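Local coordinates for cysteine synthase (PDB 5XEO) that produces hydrogen sulfide with the help of a pyridoxal 5'-phosphate cofactor and probably also makes L-cysteine from O-acetyl-L-serine and sulfide, at the interface of chains A and B. Coordinates in Å, arbitrary orientation; residue numbers count along the deposited sequence, not the author numbering. Chains: chain A/B, Cysteine synthase.

Contact 1: the interface of chains A and B. Residues chain A 19-21, 33, 167-168; chain B 6-7.
One face of the A:Tyr33 ring carries two methyls: CD2 of B:Leu6 lies above and beyond the CD1-CE1 rim, 3.6 Å from A:Tyr33 CE1, and CD2 of A:Leu168 is likewise offset toward the rim. The A:Leu168 methyl also touches B:Leu6 CD2 at 3.7 Å, the two leucine side chains crossing at about a right angle. A:Leu19 joins more loosely, its CD1 lying 4.0 Å from B:Leu6 CD2, so one methyl group of chain B is shared by three side chains of chain A. With CG of B:Leu6 turned away from its own carbonyl carbon (chi1 -62°), the branch reaches into this nest, and CG passes 3.9 Å from the backbone oxygen of A:Asp167. The neighbouring backbone is held by pairing of a strand kind: B:Ala7 N donates to A:Leu19 O at 2.9 Å, and A:Lys21 N donates to B:Ala7 O at 3.0 Å. Together they make a parallel bridge between B:Ala7 and A:Val20. The principle illustrated is that of a chain end lent to a neighbour: B:Leu6 begins the modelled part of chain B, and this patch lays that end along strand 19-21, probably steadying the dimer typical of the family.

Contact 2: the interface of chains A and B. Residues chain A 86-87, 89; chain B 24, 262.
The backbone oxygen of A:Val87, near the end of helix 76-88, faces B:Asn24, and two residues later A:Asn89 takes a positive phi (65°) as the chain leaves the helix. The B:Asn24 amide uses both nitrogen and oxygen across the contact. Its nitrogen ND2 donates to A:Val87 O at 3.0 Å, reaching it tilted from the carbonyl plane, and within its own chain to B:Lys262 O at 2.8 Å. Both acceptors lie close to the plane of the B:Asn24 amide, so the pair of bonds would fix how that group is rotated about its last torsion. Its oxygen OD1 receives ND2 of A:Asn89 at 3.0 Å, but from above the carbonyl plane and not on a lone pair. A:Asn89 aims the bond within its own amide plane. The two asparagines arrive from opposite directions with their amides turned 68° apart, which excludes a flat, paired arrangement of two hydrogen bonds. With CG turned away from its carbonyl carbon (chi1 -71°), B:Asn24 carries its amide toward the A:Val87 carbonyl. A:Ala86 O and B:Lys262 O lie 3.6 Å apart; ND2 donates to one carbonyl from each acceptor-rich helix end, which may offset their closeness. As a worked case of side-chain capping across a subunit boundary, the site lies where helix 76-88 of one chain ends beside the end of helix 249-263 of the other, with the loop residue B:Asn24 bridging them.

Contact 3: the interface of chains A and B. Residues chain A 43, 83, 107, 110-111; chain B 260, 264, 266, 301.
B:Ser260 donates its hydroxyl OG to the backbone oxygen of A:Ala110 at 2.7 Å, joining two helices across the subunits of this pyridoxal-phosphate enzyme of the cysteine synthase/cystathionine beta-synthase family. The hydroxyl approaches from above the carbonyl plane, not on a lone pair. Farther toward A:Arg43, the methyls A:Leu107 CD2 and B:Leu266 CD2 are pressed together at 3.5 Å, a tight contact between side chains that cross nearly perpendicularly. The other branch of that leucine, B:Leu266 CD1, rests 3.9 Å from A:Ala110 CB. A:Tyr111 presents its ring edge to the backbone of B:Gly264, with CE1 at 3.6 Å from the glycine oxygen. Its phenol oxygen OH lies 3.7 Å from B:Leu266 CB, against the leucine side chain. Beyond these, A:Arg43 NE forms a long salt bridge of 3.3 Å to carboxylate oxygen OE2 of B:Glu301. The guanidinium and carboxylate planes stand 65° apart and OE2 is met from above its plane; because B:Glu301 is poorly ordered, this link should be read with caution.

Behind the first shell, A:Met83 in helix 76-88 lays its CA over one face of the A:Tyr111 ring, near the rim, and so backs the ring that meets B:Gly264. In chain B, the B:Ser260 hydroxyl sits between its own backbone N and carbonyl carbon (chi1 51°), a setting that directs it from helix 249-263 toward the end of helix 102-110.

Contact 1: the interface of chains A and B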
loop_
_atom_site.group_PDB
_atom_site.type_symbol
_atom_site.label_atom_id
_atom_site.label_comp_id
_atom_site.label_asym_id
_atom_site.label_seq_id
_atom_site.Cartn_x
_atom_site.Cartn_y
_atom_site.Cartn_z
ATOM N N LEU A 19 -2.617 -14.269 2.007
ATOM C CA LEU A 19 -3.831 -14.679 2.726
ATOM C C LEU A 19 -3.563 -14.507 4.211
ATOM O O LEU A 19 -2.547 -14.975 4.696
ATOM C CB LEU A 19 -4.111 -16.159 2.489
ATOM C CG LEU A 19 -5.096 -16.578 1.434
ATOM C CD1 LEU A 19 -5.275 -18.085 1.562
ATOM C CD2 LEU A 19 -6.433 -15.872 1.556
ATOM N N VAL A 20 -4.441 -13.825 4.921
ATOM C CA VAL A 20 -4.258 -13.642 6.347
ATOM C C VAL A 20 -5.451 -14.220 7.086
ATOM O O VAL A 20 -6.606 -13.948 6.743
ATOM C CB VAL A 20 -3.982 -12.172 6.734
ATOM C CG1 VAL A 20 -5.070 -11.242 6.288
ATOM C CG2 VAL A 20 -3.797 -12.056 8.237
ATOM N N LYS A 21 -5.159 -15.017 8.098
ATOM C CA LYS A 21 -6.201 -15.592 8.953
ATOM C C LYS A 21 -6.802 -14.542 9.884
ATOM O O LYS A 21 -6.094 -13.674 10.381
ATOM C CB LYS A 21 -5.646 -16.751 9.787
ATOM C CG LYS A 21 -6.764 -17.430 10.583
ATOM C CD LYS A 21 -6.373 -18.802 11.083
ATOM C CE LYS A 21 -7.613 -19.520 11.611
ATOM N NZ LYS A 21 -7.327 -20.259 12.870
ATOM N N TYR A 33 -10.067 -16.592 6.003
ATOM C CA TYR A 33 -8.805 -16.059 5.472
ATOM C C TYR A 33 -9.163 -14.896 4.515
ATOM O O TYR A 33 -10.047 -15.059 3.686
ATOM C CB TYR A 33 -8.058 -17.146 4.708
ATOM C CG TYR A 33 -7.655 -18.318 5.557
ATOM C CD1 TYR A 33 -6.463 -18.298 6.285
ATOM C CD2 TYR A 33 -8.464 -19.450 5.647
ATOM C CE1 TYR A 33 -6.088 -19.378 7.081
ATOM C CE2 TYR A 33 -8.097 -20.533 6.436
ATOM C CZ TYR A 33 -6.921 -20.482 7.159
ATOM O OH TYR A 33 -6.569 -21.564 7.936
ATOM N N ASP A 167 -1.944 -21.561 -1.562
ATOM C CA ASP A 167 -1.680 -21.109 -0.201
ATOM C C ASP A 167 -2.422 -21.972 0.831
ATOM O O ASP A 167 -1.930 -22.150 1.944
ATOM C CB ASP A 167 -2.061 -19.631 -0.015
ATOM C CG ASP A 167 -1.100 -18.658 -0.717
ATOM O OD1 ASP A 167 -0.039 -19.103 -1.204
ATOM O OD2 ASP A 167 -1.425 -17.449 -0.787
ATOM N N LEU A 168 -3.605 -22.471 0.482
ATOM C CA LEU A 168 -4.358 -23.355 1.393
ATOM C C LEU A 168 -4.266 -24.857 1.032
ATOM O O LEU A 168 -5.122 -25.635 1.458
ATOM C CB LEU A 168 -5.826 -22.928 1.444
ATOM C CG LEU A 168 -6.103 -21.602 2.128
ATOM C CD1 LEU A 168 -7.508 -21.147 1.823
ATOM C CD2 LEU A 168 -5.910 -21.728 3.616
ATOM N N LEU B 6 0.205 -18.696 3.835
ATOM C CA LEU B 6 -0.579 -18.044 4.931
ATOM C C LEU B 6 0.228 -17.051 5.758
ATOM O O LEU B 6 1.453 -17.093 5.778
ATOM C CB LEU B 6 -1.139 -19.089 5.904
ATOM C CG LEU B 6 -2.108 -20.063 5.276
ATOM C CD1 LEU B 6 -2.456 -21.133 6.300
ATOM C CD2 LEU B 6 -3.340 -19.322 4.782
ATOM N N ALA B 7 -0.507 -16.164 6.424
ATOM C CA ALA B 7 -0.028 -15.321 7.509
ATOM C C ALA B 7 -1.014 -15.488 8.660
ATOM O O ALA B 7 -2.221 -15.567 8.429
ATOM C CB ALA B 7 -0.026 -13.882 7.035
#

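Contact 2: the interface of chains A and B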
loop_
_atom_site.group_PDB
_atom_site.type_symbol
_atom_site.label_atom_id
_atom_site.label_comp_id
_atom_site.label_asym_id
_atom_site.label_seq_id
_atom_site.Cartn_x
_atom_site.Cartn_y
_atom_site.Cartn_z
ATOM N N ALA A 86 2.188 3.953 -17.008
ATOM C CA ALA A 86 3.393 4.637 -16.559
ATOM C C ALA A 86 4.643 3.800 -16.824
ATOM O O ALA A 86 5.615 4.272 -17.429
ATOM C CB ALA A 86 3.283 4.981 -15.077
ATOM N N VAL A 87 4.593 2.536 -16.432
ATOM C CA VAL A 87 5.738 1.645 -16.623
ATOM C C VAL A 87 6.016 1.420 -18.115
ATOM O O VAL A 87 7.159 1.437 -18.556
ATOM C CB VAL A 87 5.524 0.290 -15.918
ATOM C CG1 VAL A 87 6.629 -0.694 -16.264
ATOM C CG2 VAL A 87 5.468 0.498 -14.423
ATOM N N ASN A 89 5.079 3.235 -20.740
ATOM C CA ASN A 89 5.146 4.447 -21.534
ATOM C C ASN A 89 3.989 4.606 -22.537
ATOM O O ASN A 89 4.200 5.141 -23.621
ATOM C CB ASN A 89 6.507 4.554 -22.242
ATOM C CG ASN A 89 7.651 4.661 -21.253
ATOM O OD1 ASN A 89 7.707 5.620 -20.501
ATOM N ND2 ASN A 89 8.522 3.663 -21.215
ATOM N N ASN B 24 13.052 3.419 -16.659
ATOM C CA ASN B 24 12.771 4.500 -17.590
ATOM C C ASN B 24 13.554 5.777 -17.286
ATOM O O ASN B 24 13.913 6.509 -18.221
ATOM C CB ASN B 24 11.271 4.800 -17.613
ATOM C CG ASN B 24 10.461 3.698 -18.286
ATOM O OD1 ASN B 24 10.820 3.240 -19.360
ATOM N ND2 ASN B 24 9.334 3.287 -17.670
ATOM N N LYS B 262 7.145 7.980 -14.414
ATOM C CA LYS B 262 8.082 7.201 -15.225
ATOM C C LYS B 262 8.251 5.770 -14.767
ATOM O O LYS B 262 8.630 4.907 -15.563
ATOM C CB LYS B 262 9.419 7.939 -15.271
ATOM C CG LYS B 262 9.333 9.234 -16.066
ATOM C CD LYS B 262 10.680 9.949 -16.089
ATOM C CE LYS B 262 10.572 11.314 -16.777
ATOM N NZ LYS B 262 11.870 12.032 -16.831
#

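Contact 3: the interface of chains A and B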
loop_
_atom_site.group_PDB
_atom_site.type_symbol
_atom_site.label_atom_id
_atom_site.label_comp_id
_atom_site.label_asym_id
_atom_site.label_seq_id
_atom_site.Cartn_x
_atom_site.Cartn_y
_atom_site.Cartn_z
ATOM N N ARG A 43 -2.634 -0.947 -5.295
ATOM C CA ARG A 43 -3.507 -1.036 -4.102
ATOM C C ARG A 43 -4.892 -1.652 -4.317
ATOM O O ARG A 43 -5.791 -1.495 -3.467
ATOM C CB ARG A 43 -3.657 0.324 -3.381
ATOM C CG ARG A 43 -2.365 1.031 -2.989
ATOM C CD ARG A 43 -1.591 0.167 -2.067
ATOM N NE ARG A 43 -0.282 0.698 -1.677
ATOM C CZ ARG A 43 0.777 -0.058 -1.389
ATOM N NH1 ARG A 43 0.715 -1.420 -1.513
ATOM N NH2 ARG A 43 1.908 0.520 -1.025
ATOM N N MET A 83 -0.948 3.066 -13.568
ATOM C CA MET A 83 0.336 2.538 -13.106
ATOM C C MET A 83 1.025 1.696 -14.196
ATOM O O MET A 83 2.230 1.850 -14.440
ATOM C CB MET A 83 0.115 1.695 -11.851
ATOM C CG MET A 83 1.382 1.115 -11.270
ATOM S SD MET A 83 1.042 -0.078 -9.983
ATOM C CE MET A 83 0.213 -1.335 -10.970
ATOM N N LEU A 107 -4.658 10.428 -7.695
ATOM C CA LEU A 107 -3.894 9.187 -7.809
ATOM C C LEU A 107 -3.636 8.886 -9.271
ATOM O O LEU A 107 -2.512 8.654 -9.646
ATOM C CB LEU A 107 -4.576 7.973 -7.150
ATOM C CG LEU A 107 -4.203 7.649 -5.695
ATOM C CD1 LEU A 107 -5.234 6.731 -5.037
ATOM C CD2 LEU A 107 -2.821 7.025 -5.619
ATOM N N ALA A 110 -1.148 11.398 -10.756
ATOM C CA ALA A 110 0.209 11.138 -10.256
ATOM C C ALA A 110 0.993 10.177 -11.151
ATOM O O ALA A 110 2.208 10.295 -11.267
ATOM C CB ALA A 110 0.140 10.556 -8.860
ATOM N N TYR A 111 0.285 9.221 -11.762
ATOM C CA TYR A 111 0.875 8.304 -12.752
ATOM C C TYR A 111 0.916 8.846 -14.179
ATOM O O TYR A 111 1.400 8.161 -15.061
ATOM C CB TYR A 111 0.112 7.002 -12.772
ATOM C CG TYR A 111 0.202 6.230 -11.507
ATOM C CD1 TYR A 111 1.396 5.651 -11.111
ATOM C CD2 TYR A 111 -0.922 6.056 -10.702
ATOM C CE1 TYR A 111 1.480 4.925 -9.949
ATOM C CE2 TYR A 111 -0.846 5.332 -9.545
ATOM C CZ TYR A 111 0.340 4.767 -9.179
ATOM O OH TYR A 111 0.397 4.075 -8.018
ATOM N N SER B 260 6.577 8.456 -10.000
ATOM C CA SER B 260 5.251 7.914 -10.320
ATOM C C SER B 260 4.949 7.921 -11.841
ATOM O O SER B 260 4.450 6.941 -12.362
ATOM C CB SER B 260 4.163 8.598 -9.484
ATOM O OG SER B 260 4.260 9.987 -9.572
ATOM N N GLY B 264 5.936 4.174 -12.256
ATOM C CA GLY B 264 4.756 3.670 -11.558
ATOM C C GLY B 264 5.010 3.466 -10.070
ATOM O O GLY B 264 4.280 2.703 -9.435
ATOM N N LEU B 266 4.913 4.953 -6.471
ATOM C CA LEU B 266 4.265 6.007 -5.735
ATOM C C LEU B 266 4.873 6.019 -4.342
ATOM O O LEU B 266 4.426 5.308 -3.464
ATOM C CB LEU B 266 2.761 5.747 -5.705
ATOM C CG LEU B 266 1.894 6.941 -5.359
ATOM C CD1 LEU B 266 1.682 7.853 -6.558
ATOM C CD2 LEU B 266 0.547 6.460 -4.874
ATOM N N GLU B 301 0.563 7.679 -1.201
ATOM C CA GLU B 301 -0.889 7.897 -1.184
ATOM C C GLU B 301 -1.280 8.911 -0.120
ATOM O O GLU B 301 -2.186 9.698 -0.332
ATOM C CB GLU B 301 -1.683 6.614 -0.944
ATOM C CG GLU B 301 -1.536 5.554 -2.026
ATOM C CD GLU B 301 -0.459 4.503 -1.743
ATOM O OE1 GLU B 301 -0.020 4.360 -0.573
ATOM O OE2 GLU B 301 -0.059 3.802 -2.707
#

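Contact 2 and contact 3 are neighbours, their C-alpha centres about 11 Å apart, and share helix 76-88 of chain A and helix 249-263 of chain B. They may form one stretch of the interface, which contact 3 extends with helix 102-110 and loop residues. Contact 1 stands apart, about 27 Å from contact 3 and 33 Å from contact 2, and uses strands 19-21 and 31-36 and the end of helix 151-167 with the first modelled residues of chain B. Because the interface is two-fold symmetric, every patch has a twin with the chains exchanged, spreading the attachment over a dimer that is probably the biological form.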